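Local coordinates for YkuI protein (Bacillus subtilis, PDB 2BAS) that binds the second messenger cyclic di-GMP and, like many proteins with an EAL domain, is probably a phosphodiesterase that cleaves it, at residues A[301-306]-A[405-410]; A[319-324]-A[413-418]; A[325-330]-A[355-360]; A[337-342]-A[372-377]. All blocks are in the same frame, centred on the assembly; numbering follows the deposited sequence.

Contact 1 (A[301-306]-A[405-410]); sequences KRVHQA and FSYPMD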
# COMPACT_ATOMS: atom_id res chain seq x y z
N LYS A 301 5.83 -26.75 -17.69
CA LYS A 301 6.04 -27.94 -18.52
C LYS A 301 4.94 -28.96 -18.28
O LYS A 301 4.42 -29.55 -19.24
CB LYS A 301 7.42 -28.57 -18.29
CG LYS A 301 8.58 -27.61 -18.47
CD LYS A 301 9.86 -28.31 -18.93
CE LYS A 301 11.12 -27.59 -18.44
NZ LYS A 301 11.03 -26.10 -18.51
N ARG A 302 4.56 -29.15 -17.01
CA ARG A 302 3.51 -30.09 -16.65
C ARG A 302 2.19 -29.70 -17.33
O ARG A 302 1.54 -30.53 -17.97
CB ARG A 302 3.35 -30.19 -15.12
CG ARG A 302 2.25 -31.12 -14.66
CD ARG A 302 2.71 -32.56 -14.66
NE ARG A 302 1.60 -33.51 -14.53
CZ ARG A 302 0.92 -34.02 -15.56
NH1 ARG A 302 1.22 -33.67 -16.81
NH2 ARG A 302 -0.06 -34.88 -15.34
N VAL A 303 1.82 -28.43 -17.21
CA VAL A 303 0.59 -27.92 -17.80
C VAL A 303 0.61 -27.97 -19.34
O VAL A 303 -0.40 -28.33 -19.95
CB VAL A 303 0.25 -26.51 -17.26
CG1 VAL A 303 -0.89 -25.84 -18.04
CG2 VAL A 303 -0.09 -26.61 -15.75
N HIS A 304 1.74 -27.63 -19.95
CA HIS A 304 1.87 -27.69 -21.40
C HIS A 304 1.64 -29.12 -21.94
O HIS A 304 0.93 -29.30 -22.94
CB HIS A 304 3.25 -27.15 -21.82
CG HIS A 304 3.42 -26.97 -23.29
ND1 HIS A 304 2.82 -25.94 -23.99
CD2 HIS A 304 4.13 -27.68 -24.20
CE1 HIS A 304 3.15 -26.03 -25.27
NE2 HIS A 304 3.95 -27.07 -25.42
N GLN A 305 2.21 -30.13 -21.28
CA GLN A 305 1.95 -31.52 -21.64
C GLN A 305 0.46 -31.84 -21.54
O GLN A 305 -0.13 -32.34 -22.49
CB GLN A 305 2.67 -32.48 -20.72
CG GLN A 305 4.14 -32.59 -20.94
CD GLN A 305 4.75 -33.66 -20.06
OE1 GLN A 305 5.32 -34.64 -20.55
NE2 GLN A 305 4.62 -33.48 -18.74
N ALA A 306 -0.13 -31.52 -20.39
CA ALA A 306 -1.54 -31.79 -20.14
C ALA A 306 -2.49 -31.17 -21.17
O ALA A 306 -3.27 -31.89 -21.81
CB ALA A 306 -1.91 -31.38 -18.73
N PHE A 405 -1.83 -19.75 -11.50
CA PHE A 405 -0.95 -19.95 -12.65
C PHE A 405 -1.67 -19.63 -13.96
O PHE A 405 -2.71 -20.22 -14.24
CB PHE A 405 -0.42 -21.38 -12.68
CG PHE A 405 0.54 -21.62 -13.79
CD1 PHE A 405 1.90 -21.33 -13.62
CD2 PHE A 405 0.10 -22.11 -15.02
CE1 PHE A 405 2.80 -21.54 -14.66
CE2 PHE A 405 1.01 -22.32 -16.06
CZ PHE A 405 2.35 -22.03 -15.88
N SER A 406 -1.10 -18.71 -14.75
CA SER A 406 -1.66 -18.21 -16.02
C SER A 406 -0.98 -18.81 -17.23
O SER A 406 0.24 -18.71 -17.36
CB SER A 406 -1.45 -16.70 -16.14
OG SER A 406 -2.00 -16.03 -15.04
N TYR A 407 -1.76 -19.37 -18.14
CA TYR A 407 -1.23 -20.07 -19.29
C TYR A 407 -1.88 -19.57 -20.59
O TYR A 407 -3.11 -19.50 -20.65
CB TYR A 407 -1.45 -21.57 -19.12
CG TYR A 407 -0.95 -22.40 -20.26
CD1 TYR A 407 0.35 -22.89 -20.27
CD2 TYR A 407 -1.77 -22.73 -21.33
CE1 TYR A 407 0.83 -23.66 -21.31
CE2 TYR A 407 -1.30 -23.52 -22.40
CZ TYR A 407 -0.01 -23.97 -22.37
OH TYR A 407 0.47 -24.74 -23.41
N PRO A 408 -1.07 -19.20 -21.60
CA PRO A 408 -1.63 -18.80 -22.89
C PRO A 408 -1.90 -20.00 -23.81
O PRO A 408 -1.02 -20.84 -24.02
CB PRO A 408 -0.53 -17.90 -23.49
CG PRO A 408 0.74 -18.34 -22.86
CD PRO A 408 0.40 -19.09 -21.58
N MSE A 409 -3.11 -20.07 -24.35
CA MSE A 409 -3.50 -21.12 -25.28
C MSE A 409 -3.64 -20.53 -26.67
O MSE A 409 -3.43 -19.33 -26.88
CB MSE A 409 -4.82 -21.74 -24.86
CG MSE A 409 -4.74 -22.59 -23.61
SE MSE A 409 -6.55 -22.97 -22.98
CE MSE A 409 -7.09 -24.16 -24.45
N ASP A 410 -4.02 -21.36 -27.63
CA ASP A 410 -4.25 -20.88 -28.98
C ASP A 410 -5.58 -20.11 -29.08
O ASP A 410 -6.45 -20.28 -28.23
CB ASP A 410 -4.17 -22.05 -29.98
CG ASP A 410 -2.85 -22.81 -29.90
OD1 ASP A 410 -1.89 -22.34 -29.24
OD2 ASP A 410 -2.76 -23.89 -30.51

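Contact 2 (A[319-324]-A[413-418]); sequences DDFIKK and MYLFID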
# COMPACT_ATOMS: atom_id res chain seq x y z
N ASP A 319 -15.73 -26.27 -21.77
CA ASP A 319 -16.20 -26.68 -20.44
C ASP A 319 -15.86 -28.14 -20.14
O ASP A 319 -15.53 -28.49 -19.00
CB ASP A 319 -17.71 -26.43 -20.27
CG ASP A 319 -18.04 -24.96 -20.08
OD1 ASP A 319 -17.75 -24.41 -18.99
OD2 ASP A 319 -18.61 -24.34 -21.00
N ASP A 320 -15.92 -28.98 -21.16
CA ASP A 320 -15.54 -30.37 -21.01
C ASP A 320 -14.02 -30.51 -20.88
O ASP A 320 -13.54 -31.38 -20.15
CB ASP A 320 -16.10 -31.20 -22.16
CG ASP A 320 -17.63 -31.40 -22.06
OD1 ASP A 320 -18.17 -31.32 -20.93
OD2 ASP A 320 -18.28 -31.65 -23.10
N PHE A 321 -13.28 -29.64 -21.56
CA PHE A 321 -11.81 -29.67 -21.50
C PHE A 321 -11.25 -29.40 -20.09
O PHE A 321 -10.32 -30.09 -19.66
CB PHE A 321 -11.18 -28.72 -22.54
CG PHE A 321 -9.76 -28.32 -22.23
CD1 PHE A 321 -8.71 -29.23 -22.36
CD2 PHE A 321 -9.47 -27.02 -21.82
CE1 PHE A 321 -7.39 -28.84 -22.05
CE2 PHE A 321 -8.15 -26.62 -21.52
CZ PHE A 321 -7.11 -27.53 -21.64
N ILE A 322 -11.80 -28.40 -19.40
CA ILE A 322 -11.29 -28.04 -18.07
C ILE A 322 -11.64 -29.09 -17.00
O ILE A 322 -10.89 -29.27 -16.04
CB ILE A 322 -11.67 -26.60 -17.61
CG1 ILE A 322 -13.20 -26.42 -17.51
CG2 ILE A 322 -11.04 -25.56 -18.54
CD1 ILE A 322 -13.62 -25.07 -16.92
N LYS A 323 -12.76 -29.77 -17.19
CA LYS A 323 -13.17 -30.83 -16.28
C LYS A 323 -12.15 -31.95 -16.33
O LYS A 323 -11.80 -32.55 -15.30
CB LYS A 323 -14.56 -31.37 -16.65
CG LYS A 323 -15.70 -30.37 -16.56
CD LYS A 323 -16.97 -31.01 -17.04
CE LYS A 323 -18.07 -29.99 -17.22
NZ LYS A 323 -19.25 -30.61 -17.90
N LYS A 324 -11.67 -32.22 -17.54
CA LYS A 324 -10.65 -33.23 -17.77
C LYS A 324 -9.30 -32.71 -17.30
O LYS A 324 -8.53 -33.45 -16.70
CB LYS A 324 -10.59 -33.63 -19.25
CG LYS A 324 -11.84 -34.33 -19.79
CD LYS A 324 -11.59 -34.80 -21.23
CE LYS A 324 -12.84 -35.36 -21.92
NZ LYS A 324 -13.81 -34.29 -22.31
N MSE A 413 -6.84 -17.27 -26.09
CA MSE A 413 -7.62 -17.72 -24.92
C MSE A 413 -6.66 -17.84 -23.75
O MSE A 413 -5.46 -17.96 -23.93
CB MSE A 413 -8.33 -19.04 -25.20
CG MSE A 413 -9.51 -18.92 -26.13
SE MSE A 413 -10.19 -20.68 -26.70
CE MSE A 413 -11.47 -20.12 -28.16
N TYR A 414 -7.19 -17.79 -22.53
CA TYR A 414 -6.32 -17.82 -21.38
C TYR A 414 -6.86 -18.74 -20.31
O TYR A 414 -8.06 -18.78 -20.04
CB TYR A 414 -6.05 -16.39 -20.87
CG TYR A 414 -5.41 -15.55 -21.93
CD1 TYR A 414 -6.18 -14.79 -22.80
CD2 TYR A 414 -4.03 -15.57 -22.12
CE1 TYR A 414 -5.59 -14.05 -23.83
CE2 TYR A 414 -3.43 -14.83 -23.15
CZ TYR A 414 -4.21 -14.08 -24.00
OH TYR A 414 -3.62 -13.34 -25.01
N LEU A 415 -5.94 -19.50 -19.72
CA LEU A 415 -6.26 -20.53 -18.77
C LEU A 415 -5.75 -20.09 -17.40
O LEU A 415 -4.63 -19.58 -17.27
CB LEU A 415 -5.59 -21.82 -19.22
CG LEU A 415 -5.62 -23.10 -18.38
CD1 LEU A 415 -7.01 -23.73 -18.36
CD2 LEU A 415 -4.58 -24.07 -18.96
N PHE A 416 -6.58 -20.30 -16.39
CA PHE A 416 -6.21 -19.93 -15.04
C PHE A 416 -6.38 -21.13 -14.14
O PHE A 416 -7.43 -21.80 -14.15
CB PHE A 416 -7.02 -18.73 -14.59
CG PHE A 416 -6.84 -17.53 -15.47
CD1 PHE A 416 -7.66 -17.34 -16.58
CD2 PHE A 416 -5.83 -16.62 -15.21
CE1 PHE A 416 -7.48 -16.26 -17.42
CE2 PHE A 416 -5.64 -15.54 -16.03
CZ PHE A 416 -6.46 -15.35 -17.14
N ILE A 417 -5.32 -21.44 -13.40
CA ILE A 417 -5.28 -22.56 -12.47
C ILE A 417 -4.89 -22.04 -11.10
O ILE A 417 -3.76 -21.57 -10.92
CB ILE A 417 -4.26 -23.60 -12.91
CG1 ILE A 417 -4.57 -24.11 -14.32
CG2 ILE A 417 -4.22 -24.72 -11.92
CD1 ILE A 417 -3.42 -24.90 -14.94
N ASP A 418 -5.80 -22.10 -10.14
CA ASP A 418 -5.53 -21.64 -8.77
C ASP A 418 -4.95 -22.79 -7.97
O ASP A 418 -5.47 -23.90 -8.03
CB ASP A 418 -6.81 -21.11 -8.10
CG ASP A 418 -7.34 -19.83 -8.77
OD1 ASP A 418 -6.58 -19.15 -9.50
OD2 ASP A 418 -8.54 -19.50 -8.56

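Contact 3 (A[325-330]-A[355-360]); sequences LAEELT and GEWIYQ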
# COMPACT_ATOMS: atom_id res chain seq x y z
N LEU A 325 -8.99 -31.44 -17.57
CA LEU A 325 -7.74 -30.89 -17.07
C LEU A 325 -7.68 -30.98 -15.53
O LEU A 325 -6.66 -31.42 -14.98
CB LEU A 325 -7.52 -29.45 -17.54
CG LEU A 325 -6.15 -28.84 -17.22
CD1 LEU A 325 -5.01 -29.61 -17.90
CD2 LEU A 325 -6.08 -27.35 -17.58
N ALA A 326 -8.78 -30.62 -14.87
CA ALA A 326 -8.88 -30.65 -13.41
C ALA A 326 -8.46 -31.98 -12.84
O ALA A 326 -7.69 -32.03 -11.88
CB ALA A 326 -10.30 -30.31 -12.96
N GLU A 327 -8.97 -33.06 -13.43
CA GLU A 327 -8.64 -34.41 -13.00
C GLU A 327 -7.19 -34.78 -13.25
O GLU A 327 -6.57 -35.46 -12.44
CB GLU A 327 -9.59 -35.42 -13.66
CG GLU A 327 -11.04 -35.35 -13.15
CD GLU A 327 -11.22 -35.83 -11.70
OE1 GLU A 327 -10.22 -36.02 -10.96
OE2 GLU A 327 -12.38 -36.01 -11.29
N GLU A 328 -6.64 -34.31 -14.37
CA GLU A 328 -5.23 -34.53 -14.69
C GLU A 328 -4.33 -33.77 -13.70
O GLU A 328 -3.28 -34.27 -13.30
CB GLU A 328 -4.94 -34.08 -16.12
CG GLU A 328 -3.52 -34.37 -16.61
CD GLU A 328 -3.23 -35.86 -16.67
OE1 GLU A 328 -2.25 -36.28 -16.04
OE2 GLU A 328 -3.98 -36.60 -17.35
N LEU A 329 -4.75 -32.57 -13.32
CA LEU A 329 -4.01 -31.77 -12.35
C LEU A 329 -4.60 -31.81 -10.94
O LEU A 329 -4.32 -30.95 -10.10
CB LEU A 329 -3.90 -30.31 -12.85
CG LEU A 329 -3.14 -30.02 -14.15
CD1 LEU A 329 -2.99 -28.54 -14.34
CD2 LEU A 329 -1.77 -30.67 -14.20
N THR A 330 -5.38 -32.85 -10.65
CA THR A 330 -6.12 -32.92 -9.38
C THR A 330 -5.32 -32.63 -8.11
O THR A 330 -5.84 -32.01 -7.17
CB THR A 330 -6.90 -34.25 -9.21
OG1 THR A 330 -7.73 -34.16 -8.05
CG2 THR A 330 -5.95 -35.44 -9.05
N GLY A 355 -12.23 -32.52 -1.74
CA GLY A 355 -11.65 -33.65 -2.49
C GLY A 355 -12.35 -34.14 -3.76
O GLY A 355 -11.87 -35.07 -4.41
N GLU A 356 -13.48 -33.52 -4.10
CA GLU A 356 -14.26 -33.90 -5.28
C GLU A 356 -14.54 -32.68 -6.16
O GLU A 356 -14.97 -31.64 -5.67
CB GLU A 356 -15.59 -34.56 -4.85
CG GLU A 356 -15.47 -35.69 -3.83
CD GLU A 356 -15.15 -37.06 -4.43
OE1 GLU A 356 -14.95 -38.01 -3.65
OE2 GLU A 356 -15.11 -37.19 -5.68
N TRP A 357 -14.28 -32.81 -7.46
CA TRP A 357 -14.44 -31.69 -8.40
C TRP A 357 -15.89 -31.40 -8.72
O TRP A 357 -16.69 -32.31 -8.89
CB TRP A 357 -13.65 -31.92 -9.70
CG TRP A 357 -12.20 -31.79 -9.49
CD1 TRP A 357 -11.31 -32.80 -9.24
CD2 TRP A 357 -11.44 -30.58 -9.48
NE1 TRP A 357 -10.04 -32.29 -9.09
CE2 TRP A 357 -10.09 -30.92 -9.23
CE3 TRP A 357 -11.77 -29.22 -9.66
CZ2 TRP A 357 -9.07 -29.97 -9.16
CZ3 TRP A 357 -10.75 -28.27 -9.59
CH2 TRP A 357 -9.41 -28.65 -9.34
N ILE A 358 -16.21 -30.11 -8.79
CA ILE A 358 -17.56 -29.64 -9.03
C ILE A 358 -17.59 -28.69 -10.23
O ILE A 358 -16.56 -28.18 -10.63
CB ILE A 358 -18.13 -29.02 -7.72
CG1 ILE A 358 -18.71 -30.14 -6.85
CG2 ILE A 358 -19.19 -27.95 -7.98
CD1 ILE A 358 -18.73 -29.83 -5.37
N TYR A 359 -18.75 -28.51 -10.84
CA TYR A 359 -18.87 -27.64 -12.00
C TYR A 359 -19.86 -26.53 -11.74
O TYR A 359 -21.03 -26.78 -11.45
CB TYR A 359 -19.26 -28.44 -13.25
CG TYR A 359 -19.60 -27.58 -14.45
CD1 TYR A 359 -18.64 -26.76 -15.07
CD2 TYR A 359 -20.89 -27.58 -14.97
CE1 TYR A 359 -18.96 -25.97 -16.17
CE2 TYR A 359 -21.22 -26.79 -16.08
CZ TYR A 359 -20.25 -25.99 -16.67
OH TYR A 359 -20.60 -25.21 -17.76
N GLN A 360 -19.37 -25.30 -11.85
CA GLN A 360 -20.18 -24.11 -11.59
C GLN A 360 -20.39 -23.27 -12.86
O GLN A 360 -19.60 -22.36 -13.15
CB GLN A 360 -19.53 -23.28 -10.48
CG GLN A 360 -19.28 -24.04 -9.18
CD GLN A 360 -18.23 -23.38 -8.30
OE1 GLN A 360 -17.27 -22.76 -8.78
NE2 GLN A 360 -18.39 -23.51 -7.00

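Contact 4 (A[337-342]-A[372-377]); sequences YMCDEE and PYFLEN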
# COMPACT_ATOMS: atom_id res chain seq x y z
N TYR A 337 -10.45 -22.26 -14.80
CA TYR A 337 -11.37 -21.56 -15.71
C TYR A 337 -10.59 -20.85 -16.83
O TYR A 337 -9.37 -20.66 -16.71
CB TYR A 337 -12.24 -20.54 -14.94
CG TYR A 337 -11.47 -19.41 -14.28
CD1 TYR A 337 -11.37 -18.15 -14.87
CD2 TYR A 337 -10.83 -19.61 -13.07
CE1 TYR A 337 -10.64 -17.11 -14.24
CE2 TYR A 337 -10.11 -18.61 -12.46
CZ TYR A 337 -10.01 -17.37 -13.03
OH TYR A 337 -9.28 -16.42 -12.35
N MSE A 338 -11.29 -20.45 -17.90
CA MSE A 338 -10.71 -19.77 -19.07
C MSE A 338 -11.37 -18.42 -19.38
O MSE A 338 -12.58 -18.27 -19.22
CB MSE A 338 -10.84 -20.64 -20.32
CG MSE A 338 -9.77 -21.70 -20.50
SE MSE A 338 -10.31 -23.10 -21.79
CE MSE A 338 -10.74 -22.00 -23.44
N CYS A 339 -10.57 -17.47 -19.88
CA CYS A 339 -11.06 -16.13 -20.25
C CYS A 339 -10.49 -15.69 -21.61
O CYS A 339 -9.45 -16.19 -22.03
CB CYS A 339 -10.61 -15.09 -19.22
SG CYS A 339 -11.15 -15.34 -17.52
N ASP A 340 -11.15 -14.71 -22.25
CA ASP A 340 -10.69 -14.13 -23.53
C ASP A 340 -9.82 -12.86 -23.33
O ASP A 340 -9.59 -12.46 -22.19
CB ASP A 340 -11.85 -13.89 -24.53
CG ASP A 340 -12.76 -12.71 -24.16
OD1 ASP A 340 -12.48 -11.98 -23.17
OD2 ASP A 340 -13.77 -12.49 -24.88
N GLU A 341 -9.38 -12.22 -24.42
CA GLU A 341 -8.46 -11.07 -24.31
C GLU A 341 -8.96 -9.97 -23.36
O GLU A 341 -8.15 -9.28 -22.75
CB GLU A 341 -8.14 -10.42 -25.67
CG GLU A 341 -8.55 -11.17 -26.91
CD GLU A 341 -9.89 -10.68 -27.45
OE1 GLU A 341 -10.85 -10.56 -26.66
OE2 GLU A 341 -9.98 -10.40 -28.68
N GLU A 342 -10.27 -9.80 -23.27
CA GLU A 342 -10.84 -8.69 -22.50
C GLU A 342 -11.30 -9.05 -21.08
O GLU A 342 -11.91 -8.24 -20.39
CB GLU A 342 -11.96 -8.01 -23.31
CG GLU A 342 -11.44 -7.46 -24.64
CD GLU A 342 -12.41 -6.53 -25.35
OE1 GLU A 342 -12.94 -5.61 -24.69
OE2 GLU A 342 -12.61 -6.70 -26.58
N PRO A 372 -6.47 -6.40 -10.07
CA PRO A 372 -5.12 -5.88 -10.30
C PRO A 372 -4.28 -6.88 -11.08
O PRO A 372 -4.32 -8.09 -10.77
CB PRO A 372 -4.56 -5.75 -8.88
CG PRO A 372 -5.76 -5.61 -8.00
CD PRO A 372 -6.83 -6.43 -8.64
N TYR A 373 -3.53 -6.38 -12.06
CA TYR A 373 -2.60 -7.19 -12.85
C TYR A 373 -3.25 -7.99 -13.99
O TYR A 373 -2.53 -8.63 -14.78
CB TYR A 373 -1.88 -8.20 -11.95
CG TYR A 373 -1.07 -7.64 -10.80
CD1 TYR A 373 -0.22 -6.56 -10.98
CD2 TYR A 373 -1.13 -8.24 -9.54
CE1 TYR A 373 0.53 -6.05 -9.93
CE2 TYR A 373 -0.38 -7.75 -8.48
CZ TYR A 373 0.45 -6.65 -8.69
OH TYR A 373 1.21 -6.16 -7.65
N PHE A 374 -4.57 -8.00 -14.07
CA PHE A 374 -5.22 -8.90 -15.02
C PHE A 374 -4.90 -8.61 -16.50
O PHE A 374 -4.51 -9.51 -17.25
CB PHE A 374 -6.73 -8.99 -14.76
CG PHE A 374 -7.42 -10.03 -15.60
CD1 PHE A 374 -7.66 -11.30 -15.10
CD2 PHE A 374 -7.80 -9.74 -16.91
CE1 PHE A 374 -8.27 -12.27 -15.88
CE2 PHE A 374 -8.43 -10.71 -17.69
CZ PHE A 374 -8.66 -11.98 -17.17
N LEU A 375 -5.06 -7.36 -16.92
CA LEU A 375 -4.81 -6.97 -18.30
C LEU A 375 -3.30 -6.92 -18.59
O LEU A 375 -2.86 -7.15 -19.72
CB LEU A 375 -5.48 -5.61 -18.62
CG LEU A 375 -7.02 -5.56 -18.65
CD1 LEU A 375 -7.56 -4.16 -18.89
CD2 LEU A 375 -7.61 -6.51 -19.70
N GLU A 376 -2.54 -6.61 -17.54
CA GLU A 376 -1.08 -6.54 -17.57
C GLU A 376 -0.57 -7.96 -17.87
O GLU A 376 0.29 -8.15 -18.73
CB GLU A 376 -0.56 -6.03 -16.21
CG GLU A 376 0.80 -5.31 -16.21
CD GLU A 376 1.46 -5.22 -14.78
OE1 GLU A 376 1.49 -4.10 -14.19
OE2 GLU A 376 1.97 -6.26 -14.26
N ASN A 377 -1.12 -8.95 -17.16
CA ASN A 377 -0.76 -10.35 -17.35
C ASN A 377 -1.04 -10.88 -18.76
O ASN A 377 -0.19 -11.56 -19.35
CB ASN A 377 -1.43 -11.23 -16.30
CG ASN A 377 -0.76 -11.11 -14.95
OD1 ASN A 377 0.41 -10.77 -14.87
ND2 ASN A 377 -1.49 -11.40 -13.87

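Contact 1 (A[301-306]-A[405-410])
Tyr407 reaches from its strand to Val303 and His304 on the helix, and its side chain illustrates how one residue can combine apolar and polar contact. CB starts out toward the helix, and with CG anti to the backbone N (chi1 180°) the ring extends across the gap between the two backbones. Tyr407 CG passes 4.1 Å from Val303 CG1, and Tyr407 CD1 comes closer to that methyl, at 3.9 Å. The methyl lies over one face, offset toward the rim, in a CH-pi contact. Farther out, Tyr407 CE1 lies 4.0 Å from His304 ND1. At the tip of the side chain, Tyr407 OH meets His304 ND1 in a 2.7 Å hydrogen bond whose donor may be either group. The bond is bent, at 143°, and the hydroxyl sits at the edge of the imidazole, near its plane.

The setting is a long helix, 271-311, lying over strand 401-409 of a six-stranded antiparallel sheet; the axes of 301-306 and 405-409 run at 41° to each other, a helix-on-sheet arrangement that would be consistent with a PAS-like fold. Val307, one turn on, also touches Tyr407, and Leu415 packs against it from the next strand. Two residues back on the strand, Phe405 points to the same helix. Phe405 CE2 lies 4.4 Å from Val303 CB, approached obliquely, while the Phe405 ring also meets that of Phe299.

Contact 2 (A[319-324]-A[413-418])
OD1 of Asp319 has two partners near the start of the helix that brings Phe321 and Ile322 to Leu415: it accepts a hydrogen bond from Gly348 N and shares a weak one with Tyr359 OH. The next residue, Asp320, belongs to the outer side of the same helix, where Lys323 NZ comes within 3.3 Å of Asp320 OD1 in a salt bridge between residues three apart, about one turn of helix, meeting the oxygen nearly along its C-O bond direction. Across the helix from these charges the contact is purely apolar. A single methyl, Leu415 CD1, serves both partners: Phe321 CE2 and Ile322 CG2 each stand 4.4 Å from it, so the methyl forms the apex of a compact triangle. It approaches the Phe321 ring obliquely. Leu415 reaches out with CG anti to the backbone N, whereas in Ile322 a chi1 of 61° turns CG2, rather than CG1, to the side anti to the carbonyl carbon.

Helix 318-328 thus lies on one face of the antiparallel sheet, an arrangement consistent with a PAS-like domain, and Leu415 is on a strand flanked by 335-340 and 401-409. Alternation along that strand sends Tyr414 and Phe416 to the other face, where the Phe416 ring meets that of Tyr337 with planes about 20° apart. On the face covered by helices 271-311 and 318-328, Val307 touches both Phe321 and Leu415, and Arg311 adds a cation-pi contact to the Phe321 ring.

Contact 3 (A[325-330]-A[355-360])
Ala326 is the first residue of 325-330 to meet Trp357, and it does so with its one side-chain atom. Ala326 CB stands over the centre of the six-membered ring of Trp357, 3.6 Å from the centroid and only 9° off the ring normal, a nearly ideal CH-pi geometry; Val350 touches Ala326 as well. Glu327 starts away from the strand, but its chain bends at chi2 and returns its carboxylate to the five-membered end of the indole. Glu327 OE1 lies 3.8 Å from Trp357 CD1, with carboxylate and ring planes 67° apart. A second acid, Glu356, has its OE2 6.3 Å from Glu327 OE2, so the two charges may raise each other's affinity for a proton slightly. Glu328 looks to the other side of the helix, where it forms a salt bridge with Arg302. At Leu329 the chain leaves helical geometry, and its side chain goes to Val303 and Ile417 instead of to the indole.

Thr330 completes the grip. Its OG1, placed anti to the backbone N, accepts the indole N-H: Trp357 NE1 to Thr330 OG1 is 3.1 Å and the bond is nearly straight at 165°. The oxygen sits at the ring edge, close to the ring plane, so face and edge of one indole are fixed by residues four apart. The result is a tryptophan from strand 356-360, at the edge of the sheet within this chain, packed against the C-terminal turn of helix 318-328, joining the end of the helix to the margin of the antiparallel sheet.

Contact 4 (A[337-342]-A[372-377])
Cys339 and Phe374 make the innermost contact, in which sulfur meets an aromatic ring at its edge. Cys339 SG is 4.2 Å from Phe374 CZ and 5.5 Å from the ring centroid, 78° off the normal, so the far end of the ring, and not its face, is addressed. Phe374 gets there with CG anti to the backbone N (chi1 -173°), which carries the ring from the first turn of its helix toward the strand. Beside it, Leu375 CD2 comes within 4.2 Å of the backbone oxygen Glu341 O.

A second layer holds these groups. The sulfur also lies in the plane of the Tyr337 ring, at its edge, and Phe416 touches Cys339 from the neighbouring strand; Trp368 packs on Phe374. Asp340 OD1 accepts from Glu342 N at 3.1 Å, an Asx turn, with a bent 138° angle and the N-H coming from well above the carboxylate plane. The same oxygen accepts from Asp344 N. On the helix side, Tyr373 occupies the N-cap position, and the first turn closes with Asn377 N donating to Tyr373 O at 2.8 Å.

The second subunit reaches some of the same groups: Lys286 there makes a weak hydrogen bond to Glu341 O, and Glu285 there packs on Leu375. The whole joins an Asx turn to the start of helix 374-384, which packs on the sheet face opposite helix 318-328, an arrangement consistent with a PAS-like domain in which the turn after Asp340 and the beginning of helix 374-384 face the second subunit.

All four contacts belong to one six-stranded antiparallel sheet and its helices, separate from the nine-stranded sheet of the EAL region. Contacts 1 and 2, with centres about 10 Å apart, use adjacent strands that are backbone-bonded, Phe405 N to Ile417 O being 2.7 Å. Contacts 2 and 3 share helix 318-328, and their centres are also about 10 Å apart; Leu415 CD1 touches Leu325 CD2 at 3.8 Å. Packing of Ala306 CB on Leu325 CD1, at 3.7 Å, ties contact 1 to contact 3. Contact 4 lies on the opposite face, about 14 Å from contact 2 and 22 Å from contact 3 between centres, and alone of the four is touched by the second subunit.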